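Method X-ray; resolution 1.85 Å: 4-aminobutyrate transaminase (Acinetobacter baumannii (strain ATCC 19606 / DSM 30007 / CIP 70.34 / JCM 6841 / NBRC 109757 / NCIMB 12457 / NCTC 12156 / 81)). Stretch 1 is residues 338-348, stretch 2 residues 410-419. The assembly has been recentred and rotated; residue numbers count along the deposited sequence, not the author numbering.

Stretch 1 338-348: DIQQATGDVVT
Stretch 2 410-419: ILKQGFATLK

Two helices that run side by side in nearly the same direction are often joined by a salt bridge at the margin and a branched aliphatic residue at the centre, and residues 338-348 and 410-419 of this 4-aminobutyrate transaminase are an example. The one polar link between them is a salt bridge: K412 NZ lies 3.3 Å from D338 OD2, and the hydrogen bond within it is weak. Neither CA-to-CB bond points at the partner stretch; both leave sideways, and the ends of the side chains come nearer. D338 does this with chi1 t (-165°) and chi2 41°, K412 with chi1 m, chi2 -138°, chi3 m and chi4 143°. Both residues are partly exposed, a suitable setting for charge, and the methylenes of K412 also serve the packing, with CD 4.1 Å from I339 CG1.

Helix 338-342 and the helix that includes 410-416, each begun earlier in the chain, have axes 10.5 Å apart at closest approach and N-to-C directions 21° apart. The CA atoms of I339 and K412 are 6.5 Å apart, those of T343 and K419 6.4 Å, and those of V346 and L418 8.1 Å. T343 (phi/psi -104/164) is the first residue to leave helical geometry; a loop then leads to a strand beginning at V347.

I339 is the hub. Buried and directed toward the other helix, with chi1 m (-81°) and chi2 t, it loses 98 Å² to the second stretch, out of 462 Å² summed over both sides. I339 CD1 is 4.1 Å from L411 CD2 and 3.6 Å from F415 CD1, while I339 CG2 sits over one face of the F415 ring. I339 CG2 is 3.5 Å from F415 CD2 and 3.8 Å from the ring centroid, 22° off the normal, a CH-pi contact. F415 (chi1 m, chi2 88°) extends the apolar layer to V347, whose CG2, with chi1 t, is 4.1 Å from F415 CE2.

Farther along both stretches, V346 and L418, both with chi1 m, point toward each other's stretch and meet at 3.5 Å between V346 CG1 and L418 CD1. K419, exposed and poorly ordered, lays its chain along the end of the first helix (chi1 m, chi2 t, chi3 -119°, chi4 t): CE is 3.4 Å from T343 CG2 and NZ 3.5 Å from A342 CB. T343, with chi1 p, offers its methyl across the contact, while T343 OG1 is modelled as donating to I339 O at 2.6 Å, though its position is less certain.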

# COMPACT_ATOMS: atom_id res chain seq x y z
N ASP A 338 23.98 8.38 42.76
CA ASP A 338 25.18 7.97 43.48
C ASP A 338 26.09 7.12 42.60
O ASP A 338 27.32 7.28 42.61
CB ASP A 338 24.78 7.20 44.73
CG ASP A 338 25.91 7.06 45.69
OD1 ASP A 338 26.64 8.04 45.87
OD2 ASP A 338 26.07 5.97 46.28
N ILE A 339 25.50 6.16 41.87
CA ILE A 339 26.26 5.37 40.90
C ILE A 339 26.95 6.28 39.89
O ILE A 339 28.13 6.10 39.57
CB ILE A 339 25.32 4.38 40.18
CG1 ILE A 339 25.06 3.14 41.02
CG2 ILE A 339 25.91 3.94 38.86
CD1 ILE A 339 23.91 2.37 40.41
N GLN A 340 26.20 7.23 39.33
CA GLN A 340 26.78 8.18 38.38
C GLN A 340 27.99 8.92 38.98
O GLN A 340 28.94 9.23 38.25
CB GLN A 340 25.71 9.17 37.93
CG GLN A 340 26.15 10.14 36.81
CD GLN A 340 25.08 11.18 36.57
OE1 GLN A 340 24.40 11.62 37.50
NE2 GLN A 340 24.91 11.56 35.31
N GLN A 341 27.97 9.21 40.29
CA GLN A 341 29.11 9.90 40.93
C GLN A 341 30.28 8.97 41.16
O GLN A 341 31.42 9.28 40.80
CB GLN A 341 28.71 10.51 42.27
CG GLN A 341 28.01 11.84 42.15
CD GLN A 341 26.72 11.88 42.95
OE1 GLN A 341 26.47 11.01 43.80
NE2 GLN A 341 25.87 12.85 42.65
N ALA A 342 30.02 7.83 41.80
CA ALA A 342 31.07 6.88 42.08
C ALA A 342 31.74 6.37 40.81
O ALA A 342 32.88 5.90 40.87
CB ALA A 342 30.48 5.72 42.93
N THR A 343 31.11 6.49 39.64
CA THR A 343 31.70 5.97 38.41
C THR A 343 32.28 7.07 37.52
O THR A 343 31.94 8.26 37.62
CB THR A 343 30.67 5.19 37.58
OG1 THR A 343 29.52 6.00 37.37
CG2 THR A 343 30.23 3.94 38.29
N GLY A 344 33.12 6.63 36.59
CA GLY A 344 33.84 7.53 35.72
C GLY A 344 33.11 7.79 34.43
O GLY A 344 32.41 8.80 34.30
N ASP A 345 33.26 6.90 33.45
CA ASP A 345 32.72 7.20 32.12
C ASP A 345 31.62 6.23 31.76
O ASP A 345 31.74 5.52 30.75
CB ASP A 345 33.79 7.12 31.03
CG ASP A 345 34.71 8.33 31.01
OD1 ASP A 345 34.20 9.48 30.96
OD2 ASP A 345 35.94 8.13 31.03
N VAL A 346 30.57 6.10 32.59
CA VAL A 346 29.59 5.03 32.45
C VAL A 346 28.18 5.56 32.25
O VAL A 346 27.49 5.16 31.32
CB VAL A 346 29.67 4.06 33.65
CG1 VAL A 346 31.04 3.44 33.68
CG2 VAL A 346 29.37 4.72 34.88
N VAL A 347 27.73 6.42 33.17
CA VAL A 347 26.34 6.88 33.13
C VAL A 347 26.24 8.14 32.29
O VAL A 347 26.98 9.10 32.51
CB VAL A 347 25.81 7.12 34.55
CG1 VAL A 347 24.45 7.79 34.49
CG2 VAL A 347 25.65 5.78 35.30
N THR A 348 25.32 8.15 31.30
CA THR A 348 25.12 9.34 30.46
C THR A 348 23.79 10.05 30.69
O THR A 348 23.68 11.23 30.35
CB THR A 348 25.17 9.01 28.96
OG1 THR A 348 24.14 8.06 28.63
CG2 THR A 348 26.51 8.49 28.53
N ILE A 410 22.50 -4.78 44.86
CA ILE A 410 23.09 -5.62 43.82
C ILE A 410 23.40 -4.78 42.58
O ILE A 410 24.45 -4.95 41.94
CB ILE A 410 22.15 -6.79 43.48
CG1 ILE A 410 21.97 -7.72 44.72
CG2 ILE A 410 22.67 -7.58 42.29
CD1 ILE A 410 20.61 -8.47 44.69
N LEU A 411 22.47 -3.89 42.20
CA LEU A 411 22.68 -3.01 41.05
C LEU A 411 23.96 -2.22 41.23
O LEU A 411 24.81 -2.16 40.32
CB LEU A 411 21.48 -2.06 40.91
CG LEU A 411 21.53 -0.97 39.81
CD1 LEU A 411 21.22 -1.57 38.43
CD2 LEU A 411 20.52 0.10 40.08
N LYS A 412 24.15 -1.63 42.42
CA LYS A 412 25.37 -0.86 42.66
C LYS A 412 26.62 -1.73 42.57
O LYS A 412 27.66 -1.29 42.06
CB LYS A 412 25.30 -0.19 44.04
CG LYS A 412 24.09 0.69 44.23
CD LYS A 412 24.44 2.01 44.94
CE LYS A 412 24.82 1.82 46.36
NZ LYS A 412 25.93 2.76 46.77
N GLN A 413 26.56 -2.96 43.08
CA GLN A 413 27.72 -3.83 42.97
C GLN A 413 28.01 -4.14 41.51
O GLN A 413 29.18 -4.19 41.10
CB GLN A 413 27.50 -5.13 43.76
CG GLN A 413 27.44 -4.93 45.27
CD GLN A 413 26.63 -6.03 45.98
OE1 GLN A 413 26.15 -7.00 45.34
NE2 GLN A 413 26.44 -5.87 47.28
N GLY A 414 26.96 -4.33 40.71
CA GLY A 414 27.18 -4.60 39.30
C GLY A 414 27.90 -3.47 38.61
O GLY A 414 28.85 -3.69 37.85
N PHE A 415 27.45 -2.23 38.85
CA PHE A 415 28.15 -1.07 38.29
C PHE A 415 29.58 -1.01 38.79
O PHE A 415 30.48 -0.61 38.04
CB PHE A 415 27.42 0.23 38.62
CG PHE A 415 26.33 0.57 37.67
CD1 PHE A 415 25.04 0.09 37.89
CD2 PHE A 415 26.57 1.35 36.56
CE1 PHE A 415 24.01 0.41 37.00
CE2 PHE A 415 25.53 1.66 35.66
CZ PHE A 415 24.27 1.22 35.89
N ALA A 416 29.82 -1.42 40.04
CA ALA A 416 31.16 -1.33 40.56
C ALA A 416 32.12 -2.27 39.82
O ALA A 416 33.32 -1.99 39.77
CB ALA A 416 31.17 -1.58 42.07
N THR A 417 31.62 -3.37 39.25
CA THR A 417 32.53 -4.25 38.51
C THR A 417 32.99 -3.63 37.20
O THR A 417 33.87 -4.19 36.55
CB THR A 417 31.87 -5.61 38.22
OG1 THR A 417 30.80 -5.45 37.27
CG2 THR A 417 31.33 -6.24 39.48
N LEU A 418 32.36 -2.52 36.77
CA LEU A 418 32.82 -1.65 35.68
C LEU A 418 34.07 -0.92 36.09
O LEU A 418 34.99 -0.78 35.28
CB LEU A 418 31.74 -0.62 35.33
CG LEU A 418 30.43 -1.03 34.68
CD1 LEU A 418 29.74 0.23 34.18
CD2 LEU A 418 30.69 -2.00 33.56
N LYS A 419 33.98 -0.34 37.29
CA LYS A 419 34.99 0.55 37.88
C LYS A 419 36.33 -0.12 38.10
O LYS A 419 37.24 0.52 38.62
CB LYS A 419 34.46 1.11 39.22
CG LYS A 419 33.10 1.82 39.07
CD LYS A 419 32.55 2.45 40.36
CE LYS A 419 31.19 1.82 40.76
NZ LYS A 419 30.55 2.41 41.94